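Local coordinates for putative uncharacterized protein (PDB 5M43) that probably dephosphorylates phosphotyrosine and phosphoserine or phosphothreonine in proteins, being the dual-specificity phosphatase domain of Yvh1, a protein linked to ribosome assembly, at residues Ala116-Leu119 against Tyr124-Gly127; Glu137-Ala142 against Gly158-Leu163; Glu144-Arg147 against Ile152-Pro155. All coordinates share one frame; numbering follows the deposited sequence.

Interaction 1: residues Ala116-Leu119 against Tyr124-Gly127. With NO3 (nitrate ion), chain C.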
# COMPACT_ATOMS: atom_id res chain seq x y z
N ALA A 116 -4.66 1.65 3.92
CA ALA A 116 -4.45 2.89 4.66
C ALA A 116 -4.39 4.10 3.73
O ALA A 116 -4.92 5.16 4.06
CB ALA A 116 -3.16 2.81 5.47
N TYR A 117 -3.72 3.94 2.59
CA TYR A 117 -3.65 5.02 1.62
C TYR A 117 -5.02 5.29 1.02
O TYR A 117 -5.43 6.46 0.90
CB TYR A 117 -2.62 4.63 0.56
CG TYR A 117 -2.73 5.50 -0.69
CD1 TYR A 117 -2.16 6.73 -0.77
CD2 TYR A 117 -3.43 5.02 -1.80
CE1 TYR A 117 -2.31 7.52 -1.93
CE2 TYR A 117 -3.57 5.75 -2.97
CZ TYR A 117 -2.95 6.99 -3.05
OH TYR A 117 -3.11 7.79 -4.17
N LEU A 118 -5.76 4.22 0.65
CA LEU A 118 -7.07 4.42 0.02
C LEU A 118 -8.05 5.11 0.97
O LEU A 118 -8.85 5.97 0.56
CB LEU A 118 -7.68 3.10 -0.45
CG LEU A 118 -6.95 2.34 -1.56
CD1 LEU A 118 -7.66 0.98 -1.77
CD2 LEU A 118 -7.09 3.21 -2.85
N LEU A 119 -8.06 4.72 2.26
CA LEU A 119 -8.93 5.37 3.24
C LEU A 119 -8.57 6.83 3.43
O LEU A 119 -9.44 7.70 3.63
CB LEU A 119 -8.81 4.65 4.61
CG LEU A 119 -9.35 3.21 4.55
CD1 LEU A 119 -9.00 2.56 5.93
CD2 LEU A 119 -10.85 3.22 4.33
N TYR A 124 -14.65 9.50 1.08
CA TYR A 124 -16.05 9.44 0.70
C TYR A 124 -16.40 8.20 -0.09
O TYR A 124 -17.55 7.74 -0.04
CB TYR A 124 -16.43 10.68 -0.10
CG TYR A 124 -16.39 11.92 0.73
CD1 TYR A 124 -17.44 12.24 1.57
CD2 TYR A 124 -15.29 12.76 0.70
CE1 TYR A 124 -17.40 13.37 2.34
CE2 TYR A 124 -15.24 13.91 1.45
CZ TYR A 124 -16.29 14.21 2.28
OH TYR A 124 -16.27 15.39 3.03
N ARG A 125 -15.44 7.64 -0.83
CA ARG A 125 -15.70 6.38 -1.51
C ARG A 125 -16.06 5.27 -0.53
O ARG A 125 -16.86 4.38 -0.86
CB ARG A 125 -14.49 6.00 -2.36
CG ARG A 125 -14.67 4.72 -3.16
CD ARG A 125 -13.31 4.30 -3.73
NE ARG A 125 -12.79 5.22 -4.74
CZ ARG A 125 -11.53 5.15 -5.21
NH1 ARG A 125 -10.67 4.21 -4.73
NH2 ARG A 125 -11.14 6.04 -6.12
N PHE A 126 -15.46 5.28 0.66
CA PHE A 126 -15.63 4.20 1.63
C PHE A 126 -16.57 4.58 2.77
O PHE A 126 -16.60 3.89 3.79
CB PHE A 126 -14.26 3.77 2.14
CG PHE A 126 -13.34 3.40 1.04
CD1 PHE A 126 -13.65 2.31 0.23
CD2 PHE A 126 -12.23 4.18 0.75
CE1 PHE A 126 -12.84 1.96 -0.81
CE2 PHE A 126 -11.39 3.83 -0.31
CZ PHE A 126 -11.71 2.73 -1.13
N GLY A 127 -17.33 5.67 2.60
CA GLY A 127 -18.44 6.01 3.46
C GLY A 127 -18.31 7.22 4.39
O GLY A 127 -19.11 7.33 5.33
N NO3 C . -13.24 10.55 -1.92
O1 NO3 C . -13.00 11.01 -0.79
O2 NO3 C . -12.78 11.13 -2.93
O3 NO3 C . -13.93 9.51 -2.04
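With CG of F126 set beside its own backbone N and opposite its carbonyl carbon (chi1 -54°), the ring reaches from the loop to helix 109-121 and meets both L118 and L119. The two leucines share one shape, CG opposite the carbonyl carbon and CD1 continuing the chain, but they serve the phenylalanine differently. L118 offers the start of its side chain, CB lying 3.8 Å from F126 CE2, while its carbonyl O sits at the ring edge, in plane, 3.4 Å from the same CE2. Farther along the ring, CD2 of L119 approaches F126 CD2 at 4.0 Å, its side chain crossing the phenylalanine at about a right angle. A large flat hydrocarbon suits this buried place, since one ring spans two successive helix residues.

R125 goes another way. Its chain bends at chi3 (-67°), carrying the guanidinium toward L118. CG of R125 covers part of one face of the F126 ring near its rim, while the charged end has cation-pi partners in Y122 and W145.

Residues 124-127 form a type I beta turn, closed by a weak bond from G127 N to Y124 O; glycine suits its last position, whose positive phi would press a side chain against the preceding carbonyl. At the start of the turn a nitrate, probably from the crystallisation liquor, takes two backbone N-H groups: Y124 N gives to O1 at 2.9 Å and R125 N to O3 at 2.7 Å. The nitrate also stands at the edge of the Y124 ring, in its plane.

Apolar contact therefore holds the turn to the helix, and two successive backbone N-H groups, the second in a bent bond (131°), bind one flat anion, which probably makes this corner mildly attractive to anions.

Interaction 2: residues Glu137-Ala142 against Gly158-Leu163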
# COMPACT_ATOMS: atom_id res chain seq x y z
N GLU A 137 -16.94 -1.06 8.75
CA GLU A 137 -17.53 -1.07 7.40
C GLU A 137 -16.66 -0.32 6.40
O GLU A 137 -16.47 -0.78 5.27
CB GLU A 137 -18.95 -0.50 7.41
CG GLU A 137 -19.38 -0.04 6.00
CD GLU A 137 -20.89 -0.04 5.75
OE1 GLU A 137 -21.67 -0.15 6.73
OE2 GLU A 137 -21.29 0.15 4.57
N ALA A 138 -16.05 0.79 6.81
CA ALA A 138 -15.21 1.53 5.87
C ALA A 138 -14.01 0.70 5.45
O ALA A 138 -13.66 0.61 4.26
CB ALA A 138 -14.78 2.86 6.52
N VAL A 139 -13.37 0.04 6.42
CA VAL A 139 -12.20 -0.77 6.13
C VAL A 139 -12.61 -1.93 5.22
O VAL A 139 -11.86 -2.33 4.31
CB VAL A 139 -11.58 -1.26 7.45
CG1 VAL A 139 -10.49 -2.31 7.22
CG2 VAL A 139 -10.99 -0.07 8.20
N SER A 140 -13.77 -2.52 5.51
CA SER A 140 -14.23 -3.66 4.71
C SER A 140 -14.46 -3.25 3.26
O SER A 140 -14.15 -3.99 2.31
CB SER A 140 -15.52 -4.21 5.32
OG SER A 140 -16.05 -5.21 4.41
N ARG A 141 -15.03 -2.07 3.08
CA ARG A 141 -15.25 -1.62 1.71
C ARG A 141 -13.94 -1.38 0.99
O ARG A 141 -13.84 -1.63 -0.23
CB ARG A 141 -16.13 -0.36 1.73
CG ARG A 141 -17.56 -0.72 2.15
CD ARG A 141 -18.41 0.47 2.54
NE ARG A 141 -18.47 1.43 1.44
CZ ARG A 141 -19.35 2.42 1.38
NH1 ARG A 141 -19.33 3.26 0.34
NH2 ARG A 141 -20.25 2.57 2.34
N ALA A 142 -12.91 -0.86 1.69
CA ALA A 142 -11.61 -0.66 1.05
C ALA A 142 -10.95 -2.01 0.75
O ALA A 142 -10.35 -2.18 -0.32
CB ALA A 142 -10.68 0.20 1.93
N GLY A 158 -5.33 -8.45 13.43
CA GLY A 158 -4.76 -7.30 14.13
C GLY A 158 -4.59 -6.10 13.20
O GLY A 158 -4.81 -4.94 13.61
N PHE A 159 -4.11 -6.35 11.99
CA PHE A 159 -4.04 -5.28 11.02
C PHE A 159 -5.42 -4.71 10.72
O PHE A 159 -5.56 -3.49 10.52
CB PHE A 159 -3.40 -5.80 9.72
CG PHE A 159 -1.94 -6.14 9.86
CD1 PHE A 159 -1.22 -5.76 11.00
CD2 PHE A 159 -1.28 -6.77 8.81
CE1 PHE A 159 0.13 -6.09 11.13
CE2 PHE A 159 0.05 -7.10 8.90
CZ PHE A 159 0.77 -6.78 10.04
N MET A 160 -6.45 -5.57 10.63
CA MET A 160 -7.80 -5.05 10.40
C MET A 160 -8.21 -4.11 11.53
O MET A 160 -8.75 -3.03 11.26
CB MET A 160 -8.82 -6.19 10.25
CG MET A 160 -8.55 -7.01 8.97
SD MET A 160 -8.85 -6.14 7.43
CE MET A 160 -10.63 -6.16 7.45
N ARG A 161 -7.95 -4.52 12.78
CA ARG A 161 -8.26 -3.65 13.92
C ARG A 161 -7.51 -2.33 13.82
O ARG A 161 -8.07 -1.27 14.14
CB ARG A 161 -7.92 -4.34 15.26
CG ARG A 161 -8.82 -5.51 15.50
CD ARG A 161 -8.60 -6.18 16.90
NE ARG A 161 -7.23 -6.62 17.20
CZ ARG A 161 -6.82 -7.90 17.08
NH1 ARG A 161 -5.57 -8.26 17.42
NH2 ARG A 161 -7.65 -8.84 16.59
N GLN A 162 -6.24 -2.36 13.44
CA GLN A 162 -5.45 -1.13 13.38
C GLN A 162 -5.92 -0.23 12.26
O GLN A 162 -5.80 0.98 12.37
CB GLN A 162 -3.96 -1.45 13.23
CG GLN A 162 -3.45 -2.23 14.47
CD GLN A 162 -2.04 -2.73 14.38
OE1 GLN A 162 -1.80 -3.95 14.55
NE2 GLN A 162 -1.10 -1.84 14.29
N LEU A 163 -6.38 -0.81 11.15
CA LEU A 163 -6.96 0.03 10.09
C LEU A 163 -8.23 0.72 10.57
O LEU A 163 -8.52 1.85 10.16
CB LEU A 163 -7.27 -0.82 8.85
CG LEU A 163 -6.00 -1.22 8.10
CD1 LEU A 163 -6.40 -2.30 7.06
CD2 LEU A 163 -5.34 -0.03 7.39
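An apolar contact between two helices, made through one valine, joins helix 135-147 to helix 157-168 within the helical part of the dual-specificity phosphatase domain. V139 is the residue of 137-142 that reaches across, and M160 and L163, one helical turn apart, receive it; the closest CA atoms are those of V139 and L163, 6.6 Å apart.

The two methyl groups of V139 divide the work. CG1, opposite the backbone N (chi1 171°), comes within 3.9 Å of M160 CE and equally near L163 CB. CG2 lies over the backbone of L163, 3.7 Å from its O, and also touches CB. The valine and leucine side chains cross at about a right angle, and V139 meets mainly CB of L163.

M160 gets there by folding. The side chain does not set out toward the valine, but turns at chi2 (-68°) and chi3 (-74°) bring its terminal methyl there. An unbranched, flexible thioether suits a partly exposed edge, whereas the compact valine fits the buried middle. L163 also touches T112 of helix 109-121, and E164 touches V139.

Since the side-chain contacts are apolar, made mostly by methyl and methylene groups with the thioether sulfur close by and CG2 resting on the L163 backbone, the joint probably rests on dispersion and exclusion of water, with little directional preference of its own.

Interaction 3: residues Glu144-Arg147 against Ile152-Pro155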
# COMPACT_ATOMS: atom_id res chain seq x y z
N GLU A 144 -12.60 -4.80 0.03
CA GLU A 144 -13.27 -5.37 -1.15
C GLU A 144 -12.87 -4.64 -2.42
O GLU A 144 -12.77 -5.25 -3.51
CB GLU A 144 -14.78 -5.31 -0.98
CG GLU A 144 -15.29 -6.14 0.16
CD GLU A 144 -14.85 -7.57 -0.01
OE1 GLU A 144 -14.97 -8.12 -1.14
OE2 GLU A 144 -14.34 -8.14 0.95
N TRP A 145 -12.57 -3.34 -2.30
CA TRP A 145 -12.04 -2.61 -3.45
C TRP A 145 -10.72 -3.20 -3.93
O TRP A 145 -10.52 -3.46 -5.13
CB TRP A 145 -11.88 -1.13 -3.05
CG TRP A 145 -11.40 -0.23 -4.20
CD1 TRP A 145 -10.12 -0.00 -4.60
CD2 TRP A 145 -12.23 0.55 -5.01
NE1 TRP A 145 -10.10 0.91 -5.66
CE2 TRP A 145 -11.39 1.25 -5.93
CE3 TRP A 145 -13.61 0.73 -5.08
CZ2 TRP A 145 -11.90 2.15 -6.90
CZ3 TRP A 145 -14.12 1.64 -6.08
CH2 TRP A 145 -13.26 2.32 -6.94
N VAL A 146 -9.80 -3.45 -3.00
CA VAL A 146 -8.53 -4.07 -3.34
C VAL A 146 -8.77 -5.44 -3.97
O VAL A 146 -8.12 -5.79 -4.95
CB VAL A 146 -7.62 -4.19 -2.10
CG1 VAL A 146 -6.36 -4.97 -2.43
CG2 VAL A 146 -7.24 -2.72 -1.66
N ARG A 147 -9.69 -6.22 -3.39
CA ARG A 147 -9.95 -7.60 -3.86
C ARG A 147 -10.46 -7.62 -5.30
O ARG A 147 -10.40 -8.70 -5.96
CB ARG A 147 -10.97 -8.27 -2.95
CG ARG A 147 -10.30 -8.80 -1.69
CD ARG A 147 -11.32 -9.23 -0.67
NE ARG A 147 -10.63 -9.97 0.39
CZ ARG A 147 -11.23 -10.46 1.45
NH1 ARG A 147 -12.55 -10.28 1.62
NH2 ARG A 147 -10.52 -11.16 2.34
N ILE A 152 -6.60 -12.39 -3.49
CA ILE A 152 -6.11 -13.03 -2.26
C ILE A 152 -5.98 -12.04 -1.10
O ILE A 152 -5.72 -12.51 0.05
CB ILE A 152 -4.73 -13.69 -2.47
CG1 ILE A 152 -4.41 -14.74 -1.40
CG2 ILE A 152 -3.63 -12.65 -2.63
CD1 ILE A 152 -3.11 -15.44 -1.66
N ALA A 153 -6.21 -10.75 -1.33
CA ALA A 153 -6.03 -9.75 -0.28
C ALA A 153 -6.80 -10.12 0.98
O ALA A 153 -7.97 -10.52 0.92
CB ALA A 153 -6.50 -8.38 -0.80
N GLY A 154 -6.15 -9.95 2.14
CA GLY A 154 -6.76 -10.32 3.39
C GLY A 154 -5.83 -10.04 4.55
O GLY A 154 -5.15 -10.94 5.04
N PRO A 155 -5.85 -8.81 5.07
CA PRO A 155 -5.01 -8.52 6.25
C PRO A 155 -5.39 -9.35 7.45
O PRO A 155 -6.57 -9.68 7.70
CB PRO A 155 -5.25 -7.02 6.54
CG PRO A 155 -5.77 -6.45 5.13
CD PRO A 155 -6.58 -7.62 4.60
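R147, on helix 135-147, reaches A153 by an extended side chain. Its CG stands beside the backbone N (chi1 -81°), and from CG to NE the chain runs straight (chi2 and chi3 both 169°), bringing the guanidinium side-on to a single carbonyl. NE donates to A153 O at 2.8 Å and NH2 to the same oxygen at 3.0 Å; the acceptor lies in the guanidinium plane, at its edge. The NH2 bond lies in the carbonyl plane, while the NE donor is tilted 29° from it.

The third nitrogen is held from within the helix. E144 curls back, bent at both of its first torsions, and its OE2 takes NH1 at 2.9 Å through the syn lone pair. Three bonds thus limit rotation of the arginine head, and the carboxylate probably balances its charge.

Beside this polar grip, A153 CB packs on V146 CG1 at 3.8 Å and on R147 CG. A small methyl suits this buried spot, which also touches L143 and V111. V146 meets L118 on its other branch, and P155 touches V111 and T112, so residues 152-155 run between helices 135-147 and 109-121 on their way to helix 157-168.

In the fold
Helix 135-147 ties the three contacts together: interactions 2 and 3 both lie on it, with centres about 11 Å apart, and interaction 1 presses against it from the turn before. F126 CE1 of interaction 1 comes within 3.4 Å of A142 CA and 3.9 Å of W145 CB, bridging toward both others. Along the chain interaction 3 nests inside the loop closed by interaction 2, and M160 CG touches P155 O at 3.6 Å. The HCAMGKSR motif, which in this family probably forms the phosphate-binding loop, runs into the start of helix 109-121; G154 of interaction 3 is backbone-bonded to K107 there, and F159 of interaction 2 touches S108 and R109 of the same motif.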